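Putative uncharacterized protein TTHA1012 (Thermus thermophilus, PDB 2YZY) is of unknown function but has the fold of the lipoprotein carrier LolA, and so probably binds lipid or lipoprotein acyl chains in the periplasm. Local coordinates at residues K17-P22 with P155-F160; T21-T26 with V44-Q49. All coordinates share one frame; numbering follows the deposited sequence.

Interaction 1 (K17-P22 with P155-F160); sequences KNLSTP and PRPLRF
Polar contact between 17-22 and 155-160 rests on one side-chain amide. Asn18, in the last turn of helix 7-18, holds CG anti to the backbone N (chi1 -169°), and this carries its carboxamide across to Pro155. Asn18 ND2 donates to Pro155 O at 2.8 Å, and the N-H points almost straight at the oxygen, at 164°. The oxygen lies close to the plane of the amide, yet the donor stands above the carbonyl plane of Pro155, well off its lone pairs. Asn18 ND2 is also hydrogen-bonded to Asp154 OD1, so both bonds together fix the rotation of the amide; asparagine suits the place because one NH2 group can serve two acceptors. The contact joins the end of the N-terminal helix to strand 156-163 in the curved, mostly antiparallel strand array, consistent with the half-barrel of LolA-like proteins.

Apolar contact falls to Leu19, the first residue beyond the helix. Its CD1 meets Pro157 CD tip to tip at 4.1 Å, while the Leu19 and Arg156 side chains cross obliquely, Leu19 CD1 lying 4.2 Å from Arg156 CB. The aliphatic base of Arg156 thus serves as a greasy surface while its extended chain carries the guanidinium away from Leu19. Phe178 of strand 169-180 also touches both Leu19 and Arg156, and Val15 of the helix packs on Pro155 and Pro157.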
# COMPACT_ATOMS: atom_id res chain seq x y z
N LYS A 17 15.42 0.61 2.76
CA LYS A 17 16.62 0.27 2.02
C LYS A 17 16.43 -1.01 1.21
O LYS A 17 16.91 -1.12 0.08
CB LYS A 17 17.81 0.09 2.97
CG LYS A 17 18.56 1.36 3.34
CD LYS A 17 17.82 2.24 4.35
CE LYS A 17 16.76 3.10 3.69
NZ LYS A 17 16.13 4.01 4.68
N ASN A 18 15.72 -1.97 1.79
CA ASN A 18 15.48 -3.26 1.15
C ASN A 18 14.54 -3.18 -0.04
O ASN A 18 14.54 -4.07 -0.89
CB ASN A 18 14.94 -4.26 2.18
CG ASN A 18 14.92 -5.68 1.66
OD1 ASN A 18 15.91 -6.18 1.14
ND2 ASN A 18 13.78 -6.34 1.81
N LEU A 19 13.73 -2.13 -0.11
CA LEU A 19 12.78 -1.96 -1.21
C LEU A 19 13.14 -0.75 -2.07
O LEU A 19 12.25 -0.03 -2.54
CB LEU A 19 11.36 -1.80 -0.67
CG LEU A 19 10.77 -3.01 0.06
CD1 LEU A 19 9.38 -2.68 0.57
CD2 LEU A 19 10.73 -4.21 -0.87
N SER A 20 14.43 -0.54 -2.28
CA SER A 20 14.91 0.59 -3.08
C SER A 20 14.90 0.28 -4.57
O SER A 20 15.11 1.18 -5.39
CB SER A 20 16.31 0.99 -2.63
OG SER A 20 17.23 -0.08 -2.78
N THR A 21 14.67 -0.98 -4.93
CA THR A 21 14.62 -1.39 -6.33
C THR A 21 13.15 -1.64 -6.68
O THR A 21 12.32 -1.80 -5.80
CB THR A 21 15.44 -2.67 -6.58
OG1 THR A 21 15.02 -3.70 -5.68
CG2 THR A 21 16.93 -2.39 -6.38
N PRO A 22 12.82 -1.69 -7.98
CA PRO A 22 11.43 -1.91 -8.39
C PRO A 22 10.79 -3.19 -7.87
O PRO A 22 11.43 -4.25 -7.79
CB PRO A 22 11.50 -1.89 -9.92
CG PRO A 22 12.69 -1.03 -10.19
CD PRO A 22 13.68 -1.47 -9.16
N PRO A 155 12.98 -7.93 4.83
CA PRO A 155 12.26 -6.75 5.31
C PRO A 155 11.30 -6.07 4.34
O PRO A 155 11.71 -5.34 3.45
CB PRO A 155 13.38 -5.82 5.75
CG PRO A 155 14.38 -6.79 6.29
CD PRO A 155 14.40 -7.86 5.23
N ARG A 156 10.01 -6.33 4.55
CA ARG A 156 8.94 -5.75 3.74
C ARG A 156 7.63 -5.97 4.49
O ARG A 156 7.51 -6.90 5.29
CB ARG A 156 8.89 -6.41 2.35
CG ARG A 156 8.51 -7.88 2.34
CD ARG A 156 8.75 -8.48 0.95
NE ARG A 156 8.34 -9.88 0.86
CZ ARG A 156 7.08 -10.30 0.81
NH1 ARG A 156 6.08 -9.43 0.85
NH2 ARG A 156 6.81 -11.60 0.73
N PRO A 157 6.64 -5.10 4.24
CA PRO A 157 5.34 -5.22 4.92
C PRO A 157 4.54 -6.43 4.47
O PRO A 157 4.52 -6.78 3.29
CB PRO A 157 4.63 -3.91 4.55
CG PRO A 157 5.75 -2.99 4.13
CD PRO A 157 6.68 -3.91 3.39
N LEU A 158 3.87 -7.07 5.42
CA LEU A 158 3.06 -8.23 5.11
C LEU A 158 1.60 -7.99 5.45
O LEU A 158 0.71 -8.60 4.84
CB LEU A 158 3.53 -9.46 5.90
CG LEU A 158 4.89 -10.06 5.56
CD1 LEU A 158 5.19 -11.20 6.52
CD2 LEU A 158 4.89 -10.55 4.12
N ARG A 159 1.34 -7.11 6.41
CA ARG A 159 -0.03 -6.89 6.85
C ARG A 159 -0.20 -5.59 7.64
O ARG A 159 0.66 -5.22 8.44
CB ARG A 159 -0.45 -8.08 7.72
CG ARG A 159 -1.91 -8.12 8.13
CD ARG A 159 -2.13 -9.31 9.05
NE ARG A 159 -3.54 -9.55 9.35
CZ ARG A 159 -3.97 -10.49 10.18
NH1 ARG A 159 -3.09 -11.29 10.78
NH2 ARG A 159 -5.27 -10.65 10.40
N PHE A 160 -1.32 -4.91 7.40
CA PHE A 160 -1.65 -3.67 8.09
C PHE A 160 -3.03 -3.87 8.72
O PHE A 160 -3.97 -4.26 8.03
CB PHE A 160 -1.75 -2.50 7.11
CG PHE A 160 -0.48 -2.22 6.34
CD1 PHE A 160 0.30 -1.11 6.66
CD2 PHE A 160 -0.10 -3.04 5.29
CE1 PHE A 160 1.45 -0.82 5.92
CE2 PHE A 160 1.05 -2.75 4.54
CZ PHE A 160 1.82 -1.65 4.86

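Interaction 2 (T21-T26 with V44-Q49); sequences TPWQAT and VYALPQ
Trp23 stands beside its cross-strand partner Ala46 with its indole folded over the smaller side chain. A chi1 of 58° sets CG of Trp23 between its own backbone N and carbonyl carbon, a crowded choice that swings the indole across to the neighbouring strand, and Ala46 CB lies over one ring face, 3.6 Å from the centroid of the five-membered ring, a CH-pi contact. Alanine suits this place because a lone methyl lets the ring come so low. Farther along this face, Trp23 CH2 reaches Val44 CG1 at 4.0 Å. An alanine in place of Trp23 would remove the indole and would probably lose the CH-pi contact with Ala46 and the packing on Val44 CG1.

On the other face, Gln24 and Tyr45 run side by side with amide and phenol ring 82° apart, and Gln24 OE1 meets the ring edge at Tyr45 CE1, 3.3 Å away. Pro22 CG presses tightly on Leu47 CD1 at 3.3 Å.

Between the two faces the backbones form antiparallel hydrogen-bonded pairs at Trp23-Ala46 and Ala25-Val44, the shortest bond running from Val44 N to Ala25 O, 2.8 Å. In this beta hairpin the axes of segments 23-26 and 44-47 run antiparallel, at 166°. Strand 169-180 is hydrogen-bonded along the edge of 23-30 away from 39-47, while Phe53 of strand 52-59 touches Trp23, Val44 and Ala46, and Leu188 of helix 185-188 packs against Tyr45 and Leu47.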
# COMPACT_ATOMS: atom_id res chain seq x y z
N THR A 21 14.67 -0.98 -4.93
CA THR A 21 14.62 -1.39 -6.33
C THR A 21 13.15 -1.64 -6.68
O THR A 21 12.32 -1.80 -5.80
CB THR A 21 15.44 -2.67 -6.58
OG1 THR A 21 15.02 -3.70 -5.68
CG2 THR A 21 16.93 -2.39 -6.38
N PRO A 22 12.82 -1.69 -7.98
CA PRO A 22 11.43 -1.91 -8.39
C PRO A 22 10.79 -3.19 -7.87
O PRO A 22 11.43 -4.25 -7.79
CB PRO A 22 11.50 -1.89 -9.92
CG PRO A 22 12.69 -1.03 -10.19
CD PRO A 22 13.68 -1.47 -9.16
N TRP A 23 9.52 -3.09 -7.52
CA TRP A 23 8.78 -4.24 -7.02
C TRP A 23 7.29 -4.07 -7.26
O TRP A 23 6.82 -2.98 -7.55
CB TRP A 23 9.05 -4.47 -5.52
CG TRP A 23 8.71 -3.30 -4.63
CD1 TRP A 23 9.54 -2.28 -4.24
CD2 TRP A 23 7.42 -3.01 -4.06
NE1 TRP A 23 8.85 -1.38 -3.46
CE2 TRP A 23 7.55 -1.80 -3.34
CE3 TRP A 23 6.18 -3.65 -4.09
CZ2 TRP A 23 6.48 -1.22 -2.66
CZ3 TRP A 23 5.11 -3.07 -3.41
CH2 TRP A 23 5.27 -1.86 -2.71
N GLN A 24 6.57 -5.18 -7.16
CA GLN A 24 5.12 -5.16 -7.32
C GLN A 24 4.54 -6.16 -6.34
O GLN A 24 5.25 -7.05 -5.85
CB GLN A 24 4.72 -5.47 -8.77
CG GLN A 24 5.32 -6.71 -9.41
CD GLN A 24 5.10 -6.74 -10.92
OE1 GLN A 24 5.41 -5.78 -11.62
NE2 GLN A 24 4.55 -7.84 -11.42
N ALA A 25 3.26 -5.99 -6.03
CA ALA A 25 2.61 -6.86 -5.07
C ALA A 25 1.11 -6.88 -5.24
O ALA A 25 0.54 -6.09 -6.01
CB ALA A 25 2.96 -6.41 -3.65
N THR A 26 0.47 -7.80 -4.53
CA THR A 26 -0.97 -7.92 -4.55
C THR A 26 -1.43 -7.68 -3.12
O THR A 26 -0.92 -8.30 -2.19
CB THR A 26 -1.40 -9.33 -4.99
OG1 THR A 26 -0.92 -9.58 -6.31
CG2 THR A 26 -2.94 -9.46 -4.96
N VAL A 44 -0.12 -3.49 -6.72
CA VAL A 44 0.70 -2.32 -6.41
C VAL A 44 2.03 -2.39 -7.16
O VAL A 44 2.62 -3.46 -7.28
CB VAL A 44 0.94 -2.23 -4.90
CG1 VAL A 44 1.79 -1.02 -4.57
CG2 VAL A 44 -0.40 -2.18 -4.16
N TYR A 45 2.49 -1.25 -7.65
CA TYR A 45 3.74 -1.16 -8.41
C TYR A 45 4.59 -0.02 -7.89
O TYR A 45 4.09 1.08 -7.64
CB TYR A 45 3.44 -0.91 -9.89
CG TYR A 45 2.63 -2.02 -10.51
CD1 TYR A 45 3.26 -3.09 -11.13
CD2 TYR A 45 1.24 -2.03 -10.41
CE1 TYR A 45 2.53 -4.16 -11.63
CE2 TYR A 45 0.50 -3.09 -10.91
CZ TYR A 45 1.15 -4.15 -11.51
OH TYR A 45 0.41 -5.21 -11.98
N ALA A 46 5.89 -0.28 -7.75
CA ALA A 46 6.80 0.75 -7.25
C ALA A 46 8.09 0.83 -8.04
O ALA A 46 8.72 -0.18 -8.33
CB ALA A 46 7.13 0.47 -5.78
N LEU A 47 8.45 2.06 -8.40
CA LEU A 47 9.70 2.34 -9.11
C LEU A 47 10.31 3.45 -8.25
O LEU A 47 10.22 4.63 -8.58
CB LEU A 47 9.41 2.83 -10.53
CG LEU A 47 10.61 3.04 -11.47
CD1 LEU A 47 11.49 1.81 -11.48
CD2 LEU A 47 10.11 3.36 -12.87
N PRO A 48 10.94 3.07 -7.12
CA PRO A 48 11.58 3.97 -6.16
C PRO A 48 12.50 5.04 -6.72
O PRO A 48 12.39 6.21 -6.36
CB PRO A 48 12.31 3.02 -5.23
CG PRO A 48 11.43 1.81 -5.23
CD PRO A 48 11.10 1.67 -6.70
N GLN A 49 13.41 4.65 -7.61
CA GLN A 49 14.36 5.60 -8.18
C GLN A 49 13.69 6.75 -8.93
O GLN A 49 14.23 7.86 -8.99
CB GLN A 49 15.34 4.87 -9.10
CG GLN A 49 16.46 5.76 -9.62
CD GLN A 49 17.61 4.95 -10.19
OE1 GLN A 49 17.44 4.15 -11.11
NE2 GLN A 49 18.81 5.16 -9.64

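Overall arrangement
Interactions 1 and 2 start from the same part of the chain and share Thr21 and Pro22, with centres about 9 Å apart. The connection that leaves helix 7-18 first meets Pro155, Arg156 and Pro157, then enters the hairpin of strands 23-30 and 39-47. The two contacts touch at Pro48: Leu19 O lies 3.4 Å from Pro48 CG, and Ser20 O 3.4 Å from Pro48 CB. Strand 169-180 lies between strands 156-163 and 23-30, so the helix end and the loop after it reach across strand 169-180 from strand 156-163 to the hairpin. Gln24 in interaction 2 has its side chain about 3 Å from a bound 2-methyl-2,4-pentanediol, probably a crystallisation additive.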